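Side-chain contacts in O-methyltransferase (Burkholderia thailandensis, PDB 3MCZ), which probably transfers a methyl group from S-adenosylmethionine to an oxygen of a still unidentified substrate, working as a dimer: residues I40-V45 with L120-W125; I114-Y119 with D149-D154; W125-E130 with L138-E143. All coordinates share one frame; numbering follows the deposited sequence.

The three contacts cluster around helix 112-119 and the segments that follow it, with helix 35-46 on one side of the set. Interaction 1 joins helix 35-46 to the loop behind helix 112-119; interaction 2 joins that helix to the start of helix 150-172; interaction 3 joins residues 125-130 to 138-143, between the two segments of interaction 2. Interactions 1 and 2 have centres about 10 Å apart and touch directly, His42 ND1 lying 3.2 Å from Tyr119 CB. The centre of interaction 3 is about 16 Å from either, and it shares Trp125 with interaction 1. All three touch the second subunit, so each lies close to the dimer interface.

Interaction 1: I40-V45 with L120-W125; sequences ILHYAV and LQWDNW
His42 and Trp122 alone carry this contact, and it is purely aromatic: no hydrogen bond joins residues 40-45 to 120-125, and the two segments bury just 64 Å² against each other. The imidazole presents its ND1-CE1 side to the CE3-CZ3 bond of the indole. His42 CE1 lies 4.0 Å from Trp122 CE3, with ND1 of the same histidine almost equally near. Trp122 CE3 sits close to the imidazole plane, at its edge, whereas the histidine reaches the indole at a slant. The centroids of the imidazole and the six-membered indole ring are 5.8 Å apart and the planes stand at 89°, but because the approach to the indole is oblique the pair is neither a stack nor edge-to-face. Trp122 reaches across the gap because its CG is anti to the backbone N (chi1 -170°), which carries the indole toward helix 35-46.

The polar bonds of both residues lead to the second subunit. His42 NE2 is hydrogen-bonded to the backbone O of Ser32 in that subunit, which should fix the rotation of the imidazole, while the adjoining CE1 and ND1 meet the indole. Trp122 O pairs with the indole NE1 of Trp122 of the second subunit, and the two Trp122 rings stack, which places the contact directly at the dimer interface. Such a shared interface agrees with the dimerisation role assigned to this family.

Within the chain, Trp122 also packs on Tyr35, Ser38 and Ala39 of helix 35-46. That helix packs on helix 70-82 through Ile40 and Tyr43, on Val115 of helix 112-119 through His42 and Val45, and on the loop that follows through His42.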
loop_
_atom_site.group_PDB
_atom_site.type_symbol
_atom_site.label_atom_id
_atom_site.label_comp_id
_atom_site.label_asym_id
_atom_site.label_seq_id
_atom_site.Cartn_x
_atom_site.Cartn_y
_atom_site.Cartn_z
ATOM N N ILE A 40 -1.806 -2.052 -8.177
ATOM C CA ILE A 40 -1.417 -2.787 -9.400
ATOM C C ILE A 40 -1.970 -4.229 -9.364
ATOM O O ILE A 40 -2.587 -4.702 -10.326
ATOM C CB ILE A 40 0.107 -2.814 -9.548
ATOM C CG1 ILE A 40 0.627 -1.401 -9.772
ATOM C CG2 ILE A 40 0.563 -3.803 -10.672
ATOM C CD1 ILE A 40 2.152 -1.292 -9.572
ATOM N N LEU A 41 -1.728 -4.928 -8.258
ATOM C CA LEU A 41 -2.258 -6.259 -8.107
ATOM C C LEU A 41 -3.764 -6.289 -8.100
ATOM O O LEU A 41 -4.370 -7.174 -8.703
ATOM C CB LEU A 41 -1.730 -6.900 -6.826
ATOM C CG LEU A 41 -2.183 -8.346 -6.554
ATOM C CD1 LEU A 41 -1.890 -9.317 -7.724
ATOM C CD2 LEU A 41 -1.574 -8.837 -5.198
ATOM N N HIS A 42 -4.378 -5.340 -7.393
ATOM C CA HIS A 42 -5.817 -5.253 -7.356
ATOM C C HIS A 42 -6.357 -5.140 -8.760
ATOM O O HIS A 42 -7.333 -5.837 -9.106
ATOM C CB HIS A 42 -6.348 -4.082 -6.498
ATOM C CG HIS A 42 -5.959 -4.134 -5.041
ATOM N ND1 HIS A 42 -5.982 -3.008 -4.251
ATOM C CD2 HIS A 42 -5.482 -5.130 -4.257
ATOM C CE1 HIS A 42 -5.564 -3.305 -3.036
ATOM N NE2 HIS A 42 -5.220 -4.582 -3.016
ATOM N N TYR A 43 -5.746 -4.284 -9.575
ATOM C CA TYR A 43 -6.216 -4.081 -10.953
ATOM C C TYR A 43 -6.116 -5.380 -11.786
ATOM O O TYR A 43 -7.085 -5.770 -12.464
ATOM C CB TYR A 43 -5.466 -2.898 -11.667
ATOM C CG TYR A 43 -5.820 -2.940 -13.107
ATOM C CD1 TYR A 43 -7.106 -2.651 -13.504
ATOM C CD2 TYR A 43 -4.947 -3.463 -14.045
ATOM C CE1 TYR A 43 -7.498 -2.800 -14.783
ATOM C CE2 TYR A 43 -5.333 -3.602 -15.348
ATOM C CZ TYR A 43 -6.606 -3.260 -15.711
ATOM O OH TYR A 43 -7.024 -3.425 -16.989
ATOM N N ALA A 44 -4.951 -6.047 -11.723
ATOM C CA ALA A 44 -4.690 -7.215 -12.546
ATOM C C ALA A 44 -5.695 -8.325 -12.215
ATOM O O ALA A 44 -6.200 -9.017 -13.101
ATOM C CB ALA A 44 -3.257 -7.711 -12.361
ATOM N N VAL A 45 -6.015 -8.435 -10.939
ATOM C CA VAL A 45 -6.940 -9.443 -10.441
ATOM C C VAL A 45 -8.375 -9.101 -10.858
ATOM O O VAL A 45 -9.096 -9.998 -11.352
ATOM C CB VAL A 45 -6.817 -9.602 -8.919
ATOM C CG1 VAL A 45 -7.945 -10.482 -8.343
ATOM C CG2 VAL A 45 -5.472 -10.239 -8.574
ATOM N N LEU A 120 -11.700 -3.649 -2.016
ATOM C CA LEU A 120 -12.959 -2.977 -1.664
ATOM C C LEU A 120 -12.862 -2.041 -0.433
ATOM O O LEU A 120 -13.814 -1.276 -0.171
ATOM C CB LEU A 120 -14.072 -4.030 -1.461
ATOM C CG LEU A 120 -14.518 -4.704 -2.777
ATOM C CD1 LEU A 120 -15.530 -5.846 -2.520
ATOM C CD2 LEU A 120 -15.092 -3.620 -3.740
ATOM N N GLN A 121 -11.760 -2.092 0.330
ATOM C CA GLN A 121 -11.596 -1.149 1.457
ATOM C C GLN A 121 -10.733 0.074 1.105
ATOM O O GLN A 121 -10.456 0.910 1.973
ATOM C CB GLN A 121 -11.009 -1.840 2.712
ATOM C CG GLN A 121 -11.519 -3.255 2.978
ATOM C CD GLN A 121 -13.035 -3.380 2.876
ATOM O OE1 GLN A 121 -13.774 -2.511 3.344
ATOM N NE2 GLN A 121 -13.506 -4.476 2.265
ATOM N N TRP A 122 -10.354 0.211 -0.171
ATOM C CA TRP A 122 -9.417 1.257 -0.582
ATOM C C TRP A 122 -9.850 2.660 -0.192
ATOM O O TRP A 122 -9.042 3.485 0.252
ATOM C CB TRP A 122 -9.245 1.229 -2.097
ATOM C CG TRP A 122 -8.137 2.102 -2.638
ATOM C CD1 TRP A 122 -8.245 3.358 -3.163
ATOM C CD2 TRP A 122 -6.765 1.732 -2.769
ATOM N NE1 TRP A 122 -7.020 3.795 -3.587
ATOM C CE2 TRP A 122 -6.092 2.824 -3.363
ATOM C CE3 TRP A 122 -6.047 0.578 -2.477
ATOM C CZ2 TRP A 122 -4.739 2.793 -3.652
ATOM C CZ3 TRP A 122 -4.671 0.563 -2.744
ATOM C CH2 TRP A 122 -4.047 1.655 -3.333
ATOM N N ASP A 123 -11.117 2.951 -0.423
ATOM C CA ASP A 123 -11.653 4.271 -0.124
ATOM C C ASP A 123 -11.930 4.518 1.362
ATOM O O ASP A 123 -12.183 5.656 1.764
ATOM C CB ASP A 123 -12.947 4.527 -0.930
ATOM C CG ASP A 123 -12.743 4.414 -2.431
ATOM O OD1 ASP A 123 -11.574 4.559 -2.882
ATOM O OD2 ASP A 123 -13.758 4.217 -3.161
ATOM N N ASN A 124 -11.918 3.479 2.191
ATOM C CA ASN A 124 -12.231 3.686 3.595
ATOM C C ASN A 124 -11.044 4.219 4.415
ATOM O O ASN A 124 -11.216 5.014 5.341
ATOM C CB ASN A 124 -12.765 2.388 4.179
ATOM C CG ASN A 124 -14.056 1.946 3.495
ATOM O OD1 ASN A 124 -14.667 2.722 2.735
ATOM N ND2 ASN A 124 -14.487 0.731 3.771
ATOM N N TRP A 125 -9.841 3.768 4.042
ATOM C CA TRP A 125 -8.623 4.066 4.796
ATOM C C TRP A 125 -8.252 5.539 4.875
ATOM O O TRP A 125 -7.905 6.016 5.963
ATOM C CB TRP A 125 -7.469 3.106 4.362
ATOM C CG TRP A 125 -7.668 1.844 5.059
ATOM C CD1 TRP A 125 -8.499 0.836 4.699
ATOM C CD2 TRP A 125 -7.109 1.459 6.349
ATOM N NE1 TRP A 125 -8.488 -0.157 5.661
ATOM C CE2 TRP A 125 -7.670 0.216 6.691
ATOM C CE3 TRP A 125 -6.222 2.066 7.251
ATOM C CZ2 TRP A 125 -7.332 -0.467 7.865
ATOM C CZ3 TRP A 125 -5.889 1.388 8.429
ATOM C CH2 TRP A 125 -6.454 0.138 8.729
#

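Interaction 2: I114-Y119 with D149-D154; sequences IVEHQY and DTRARD
Glu116 and Tyr119, both on helix 112-119, receive the guanidinium of Arg151 in a salt bridge to the N-terminal turn of helix 150-172, a helix belonging to the Rossmann-like methyltransferase family region. Arg151 NE donates to Glu116 OE2 with an N-H...O angle of 160°. The modelled separation of these two atoms, 2.4 Å, is very short and its exact value is doubtful, but the pairing is plain. OE2 lies at the guanidinium edge, near its plane, while the carboxylate itself is turned 71° from that plane. Arg151 NH2 points to Tyr119 OH at 2.7 Å, a weak bond because the angle at the hydrogen is only 120°. The nitrogen comes in at the edge of the phenol, and ring and guanidinium stand almost perpendicular. With CG anti to the backbone N and the chain extended from CG to NE, Arg151 spans the gap between the helices.

A second link, beside the Arg151 contacts, runs through water 1, which lies at the edge of the His117 imidazole, 2.6 Å from ND1, and donates to Ala152 O. That carbonyl belongs to the first turn of helix 150-172, so the water bridges His117 ND1 to this turn. The His117 ring also meets that of Phe156 of the same long helix.

Donors and acceptors at the start of helix 150-172 are also paired. Asp149 is the N-cap, and its OD2 forms a salt bridge with Arg145 NE. In the conformer given, Arg153 grips one oxygen of Asp154 side-on with NE and NH2. The capping bond itself runs from Ala152 N to Asp149 OD1 over 3.0 Å, meeting the oxygen from well above the carboxylate plane.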
loop_
_atom_site.group_PDB
_atom_site.type_symbol
_atom_site.label_atom_id
_atom_site.label_comp_id
_atom_site.label_asym_id
_atom_site.label_seq_id
_atom_site.Cartn_x
_atom_site.Cartn_y
_atom_site.Cartn_z
ATOM N N ILE A 114 -9.962 -12.878 -1.424
ATOM C CA ILE A 114 -9.114 -12.164 -0.488
ATOM C C ILE A 114 -8.710 -10.827 -1.111
ATOM O O ILE A 114 -8.850 -9.770 -0.477
ATOM C CB ILE A 114 -7.820 -12.998 -0.143
ATOM C CG1 ILE A 114 -8.178 -14.306 0.594
ATOM C CG2 ILE A 114 -6.785 -12.148 0.686
ATOM C CD1 ILE A 114 -6.989 -15.284 0.766
ATOM N N VAL A 115 -8.206 -10.867 -2.354
ATOM C CA VAL A 115 -7.781 -9.649 -3.046
ATOM C C VAL A 115 -8.940 -8.655 -3.202
ATOM O O VAL A 115 -8.793 -7.463 -2.912
ATOM C CB VAL A 115 -7.103 -9.964 -4.407
ATOM C CG1 VAL A 115 -6.835 -8.688 -5.171
ATOM C CG2 VAL A 115 -5.828 -10.739 -4.152
ATOM N N GLU A 116 -10.109 -9.179 -3.548
ATOM C CA GLU A 116 -11.301 -8.360 -3.759
ATOM C C GLU A 116 -11.775 -7.717 -2.463
ATOM O O GLU A 116 -12.148 -6.538 -2.441
ATOM C CB GLU A 116 -12.424 -9.215 -4.311
ATOM C CG GLU A 116 -13.713 -8.442 -4.487
ATOM C CD GLU A 116 -14.776 -9.258 -5.190
ATOM O OE1 GLU A 116 -14.723 -10.500 -5.142
ATOM O OE2 GLU A 116 -15.644 -8.640 -5.815
ATOM N N HIS A 117 -11.730 -8.486 -1.382
ATOM C CA HIS A 117 -12.108 -7.967 -0.084
ATOM C C HIS A 117 -11.168 -6.793 0.258
ATOM O O HIS A 117 -11.597 -5.748 0.754
ATOM C CB HIS A 117 -11.990 -9.035 1.010
ATOM C CG HIS A 117 -12.137 -8.463 2.382
ATOM N ND1 HIS A 117 -13.279 -7.795 2.777
ATOM C CD2 HIS A 117 -11.279 -8.408 3.434
ATOM C CE1 HIS A 117 -13.118 -7.357 4.016
ATOM N NE2 HIS A 117 -11.920 -7.730 4.444
ATOM N N GLN A 118 -9.881 -6.992 0.008
ATOM C CA GLN A 118 -8.884 -5.955 0.284
ATOM C C GLN A 118 -9.070 -4.715 -0.610
ATOM O O GLN A 118 -9.089 -3.599 -0.116
ATOM C CB GLN A 118 -7.486 -6.519 0.179
ATOM C CG GLN A 118 -7.135 -7.526 1.295
ATOM C CD GLN A 118 -5.907 -8.353 0.983
ATOM O OE1 GLN A 118 -5.635 -8.673 -0.182
ATOM N NE2 GLN A 118 -5.186 -8.763 2.028
ATOM N N TYR A 119 -9.217 -4.872 -1.911
ATOM C CA TYR A 119 -9.389 -3.661 -2.715
ATOM C C TYR A 119 -10.686 -2.939 -2.495
ATOM O O TYR A 119 -10.760 -1.739 -2.683
ATOM C CB TYR A 119 -9.071 -3.853 -4.184
ATOM C CG TYR A 119 -9.950 -4.665 -5.054
ATOM C CD1 TYR A 119 -11.246 -4.279 -5.349
ATOM C CD2 TYR A 119 -9.420 -5.776 -5.727
ATOM C CE1 TYR A 119 -12.011 -5.021 -6.220
ATOM C CE2 TYR A 119 -10.184 -6.526 -6.604
ATOM C CZ TYR A 119 -11.477 -6.150 -6.840
ATOM O OH TYR A 119 -12.248 -6.902 -7.714
ATOM N N ASP A 149 -24.343 -4.539 -0.001
ATOM C CA ASP A 149 -23.148 -4.793 -0.827
ATOM C C ASP A 149 -22.850 -6.297 -0.733
ATOM O O ASP A 149 -22.012 -6.752 0.084
ATOM C CB ASP A 149 -21.964 -3.918 -0.386
ATOM C CG ASP A 149 -20.825 -3.908 -1.379
ATOM O OD1 ASP A 149 -20.739 -4.793 -2.261
ATOM O OD2 ASP A 149 -19.984 -2.989 -1.279
ATOM N N THR A 150 -23.600 -7.057 -1.529
ATOM C CA THR A 150 -23.460 -8.522 -1.579
ATOM C C THR A 150 -22.052 -8.925 -1.989
ATOM O O THR A 150 -21.500 -9.881 -1.444
ATOM C CB THR A 150 -24.475 -9.162 -2.540
ATOM O OG1 THR A 150 -25.792 -8.812 -2.107
ATOM C CG2 THR A 150 -24.356 -10.698 -2.531
ATOM N N ARG A 151 -21.475 -8.178 -2.922
ATOM C CA ARG A 151 -20.113 -8.396 -3.380
ATOM C C ARG A 151 -19.126 -8.314 -2.207
ATOM O O ARG A 151 -18.285 -9.199 -2.033
ATOM C CB ARG A 151 -19.736 -7.361 -4.464
ATOM C CG ARG A 151 -18.397 -7.572 -5.125
ATOM C CD ARG A 151 -17.921 -6.340 -5.925
ATOM N NE ARG A 151 -16.593 -6.553 -6.518
ATOM C CZ ARG A 151 -16.066 -5.815 -7.500
ATOM N NH1 ARG A 151 -16.737 -4.772 -8.000
ATOM N NH2 ARG A 151 -14.853 -6.115 -7.986
ATOM N N ALA A 152 -19.224 -7.256 -1.405
ATOM C CA ALA A 152 -18.287 -7.064 -0.308
ATOM C C ALA A 152 -18.547 -8.079 0.825
ATOM O O ALA A 152 -17.596 -8.540 1.468
ATOM C CB ALA A 152 -18.343 -5.612 0.207
ATOM N N ARG A 153 -19.818 -8.399 1.070
ATOM C CA ARG A 153 -20.179 -9.403 2.078
ATOM C C ARG A 153 -19.605 -10.768 1.690
ATOM O O ARG A 153 -18.961 -11.433 2.502
ATOM C CB ARG A 153 -21.705 -9.516 2.237
ATOM C CG ARG A 153 -22.146 -10.550 3.275
ATOM C CD ARG A 153 -23.602 -10.958 3.072
ATOM N NE ARG A 153 -23.774 -11.835 1.914
ATOM C CZ ARG A 153 -24.944 -12.344 1.539
ATOM N NH1 ARG A 153 -26.042 -12.049 2.224
ATOM N NH2 ARG A 153 -25.016 -13.133 0.475
ATOM N N ASP A 154 -19.826 -11.171 0.443
ATOM C CA ASP A 154 -19.365 -12.475 -0.048
ATOM C C ASP A 154 -17.824 -12.580 -0.152
ATOM O O ASP A 154 -17.245 -13.624 0.180
ATOM C CB ASP A 154 -20.009 -12.791 -1.393
ATOM C CG ASP A 154 -21.508 -13.032 -1.291
ATOM O OD1 ASP A 154 -22.069 -13.064 -0.160
ATOM O OD2 ASP A 154 -22.124 -13.194 -2.366
HETATM O O HOH W 1 -15.429 -6.850 1.753
#

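Interaction 3: W125-E130 with L138-E143; sequences WPRLGE and LAFQQE
Phe140 sets its CD2 and CE2 atoms over one face of the Arg127 guanidinium, and this is the tight part of the contact. Phe140 CE2 lies over the centre of the guanidinium face, 3.4 Å from Arg127 CZ, while Arg127 NH1 is 3.3 Å from Phe140 CD2. The two planes are inclined by 42°, so the pair is a tilted packing and no parallel stack. The bend at chi3 (77°) turns the guanidinium toward the ring, while Arg127 CB, nearer the backbone, independently lies 3.8 Å from Phe140 CZ.

Glu130 keeps the guanidinium in position from within its own segment: Arg127 NE meets OE2 at 2.9 Å and NH2 meets OE1, a side-on salt bridge with one nitrogen for each oxygen. The looser side is Leu138, whose CD1 touches Glu130 O at 3.7 Å and CB at much the same range. No hydrogen bond crosses between the segments, and Glu130 is exposed to solvent.

Phe140 and Leu138 both rest on Ile131 of helix 128-132, while Leu128 turns to helix 298-310, where Gln141 also bonds to Val309, so the 138-141 turn has contacts with both helices.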
loop_
_atom_site.group_PDB
_atom_site.type_symbol
_atom_site.label_atom_id
_atom_site.label_comp_id
_atom_site.label_asym_id
_atom_site.label_seq_id
_atom_site.Cartn_x
_atom_site.Cartn_y
_atom_site.Cartn_z
ATOM N N TRP A 125 -9.841 3.768 4.042
ATOM C CA TRP A 125 -8.623 4.066 4.796
ATOM C C TRP A 125 -8.252 5.539 4.875
ATOM O O TRP A 125 -7.905 6.016 5.963
ATOM C CB TRP A 125 -7.469 3.106 4.362
ATOM C CG TRP A 125 -7.668 1.844 5.059
ATOM C CD1 TRP A 125 -8.499 0.836 4.699
ATOM C CD2 TRP A 125 -7.109 1.459 6.349
ATOM N NE1 TRP A 125 -8.488 -0.157 5.661
ATOM C CE2 TRP A 125 -7.670 0.216 6.691
ATOM C CE3 TRP A 125 -6.222 2.066 7.251
ATOM C CZ2 TRP A 125 -7.332 -0.467 7.865
ATOM C CZ3 TRP A 125 -5.889 1.388 8.429
ATOM C CH2 TRP A 125 -6.454 0.138 8.729
ATOM N N PRO A 126 -8.411 6.307 3.784
ATOM C CA PRO A 126 -8.175 7.728 3.878
ATOM C C PRO A 126 -9.211 8.461 4.733
ATOM O O PRO A 126 -9.055 9.650 4.987
ATOM C CB PRO A 126 -8.272 8.195 2.419
ATOM C CG PRO A 126 -8.003 7.022 1.648
ATOM C CD PRO A 126 -8.676 5.923 2.392
ATOM N N ARG A 127 -10.244 7.753 5.190
ATOM C CA ARG A 127 -11.275 8.388 6.005
ATOM C C ARG A 127 -11.067 8.109 7.463
ATOM O O ARG A 127 -11.988 8.305 8.271
ATOM C CB ARG A 127 -12.670 7.950 5.523
ATOM C CG ARG A 127 -12.918 8.368 4.107
ATOM C CD ARG A 127 -14.242 7.848 3.543
ATOM N NE ARG A 127 -15.314 8.669 4.082
ATOM C CZ ARG A 127 -16.600 8.611 3.736
ATOM N NH1 ARG A 127 -17.037 7.740 2.832
ATOM N NH2 ARG A 127 -17.446 9.447 4.323
ATOM N N LEU A 128 -9.837 7.717 7.828
ATOM C CA LEU A 128 -9.484 7.514 9.197
ATOM C C LEU A 128 -9.902 8.627 10.113
ATOM O O LEU A 128 -10.367 8.361 11.224
ATOM C CB LEU A 128 -7.982 7.327 9.382
ATOM C CG LEU A 128 -7.457 5.923 9.523
ATOM C CD1 LEU A 128 -5.925 5.935 9.439
ATOM C CD2 LEU A 128 -7.923 5.332 10.913
ATOM N N GLY A 129 -9.641 9.870 9.704
ATOM C CA GLY A 129 -9.963 11.050 10.521
ATOM C C GLY A 129 -11.428 11.103 10.928
ATOM O O GLY A 129 -11.750 11.524 12.026
ATOM N N GLU A 130 -12.325 10.687 10.036
ATOM C CA GLU A 130 -13.759 10.675 10.345
ATOM C C GLU A 130 -14.104 9.569 11.351
ATOM O O GLU A 130 -14.957 9.762 12.231
ATOM C CB GLU A 130 -14.609 10.446 9.079
ATOM C CG GLU A 130 -14.517 11.542 8.034
ATOM C CD GLU A 130 -15.204 11.140 6.723
ATOM O OE1 GLU A 130 -16.438 10.948 6.744
ATOM O OE2 GLU A 130 -14.504 10.994 5.680
ATOM N N LEU A 138 -20.051 4.468 10.804
ATOM C CA LEU A 138 -20.084 5.341 9.632
ATOM C C LEU A 138 -20.632 4.562 8.447
ATOM O O LEU A 138 -20.656 3.323 8.442
ATOM C CB LEU A 138 -18.688 5.881 9.344
ATOM C CG LEU A 138 -18.195 6.897 10.411
ATOM C CD1 LEU A 138 -16.899 7.546 9.980
ATOM C CD2 LEU A 138 -19.223 8.008 10.657
ATOM N N ALA A 139 -21.105 5.297 7.462
ATOM C CA ALA A 139 -21.850 4.689 6.349
ATOM C C ALA A 139 -21.063 3.614 5.571
ATOM O O ALA A 139 -21.674 2.710 5.018
ATOM C CB ALA A 139 -22.415 5.780 5.422
ATOM N N PHE A 140 -19.727 3.661 5.597
ATOM C CA PHE A 140 -18.858 2.690 4.882
ATOM C C PHE A 140 -18.375 1.448 5.692
ATOM O O PHE A 140 -17.819 0.487 5.135
ATOM C CB PHE A 140 -17.667 3.432 4.252
ATOM C CG PHE A 140 -16.848 4.260 5.239
ATOM C CD1 PHE A 140 -15.894 3.659 6.022
ATOM C CD2 PHE A 140 -17.067 5.619 5.383
ATOM C CE1 PHE A 140 -15.142 4.420 6.933
ATOM C CE2 PHE A 140 -16.333 6.383 6.277
ATOM C CZ PHE A 140 -15.368 5.778 7.053
ATOM N N GLN A 141 -18.612 1.428 7.004
ATOM C CA GLN A 141 -18.195 0.307 7.826
ATOM C C GLN A 141 -19.121 -0.919 7.657
ATOM O O GLN A 141 -20.245 -0.804 7.128
ATOM C CB GLN A 141 -18.113 0.756 9.295
ATOM C CG GLN A 141 -17.035 1.853 9.503
ATOM C CD GLN A 141 -16.874 2.284 10.949
ATOM O OE1 GLN A 141 -17.764 2.952 11.516
ATOM N NE2 GLN A 141 -15.732 1.915 11.562
ATOM N N GLN A 142 -18.652 -2.083 8.100
ATOM C CA GLN A 142 -19.276 -3.370 7.734
ATOM C C GLN A 142 -20.733 -3.526 8.159
ATOM O O GLN A 142 -21.564 -4.072 7.408
ATOM C CB GLN A 142 -18.443 -4.549 8.290
ATOM C CG GLN A 142 -17.127 -4.693 7.552
ATOM C CD GLN A 142 -16.289 -5.896 8.005
ATOM O OE1 GLN A 142 -16.499 -6.449 9.094
ATOM N NE2 GLN A 142 -15.349 -6.311 7.151
ATOM N N GLU A 143 -21.045 -3.044 9.354
ATOM C CA GLU A 143 -22.404 -3.136 9.865
ATOM C C GLU A 143 -23.396 -2.327 8.999
ATOM O O GLU A 143 -24.575 -2.693 8.930
ATOM C CB GLU A 143 -22.487 -2.787 11.371
ATOM C CG GLU A 143 -21.939 -1.413 11.794
ATOM C CD GLU A 143 -20.465 -1.425 12.172
ATOM O OE1 GLU A 143 -19.680 -2.059 11.424
ATOM O OE2 GLU A 143 -20.088 -0.803 13.211
#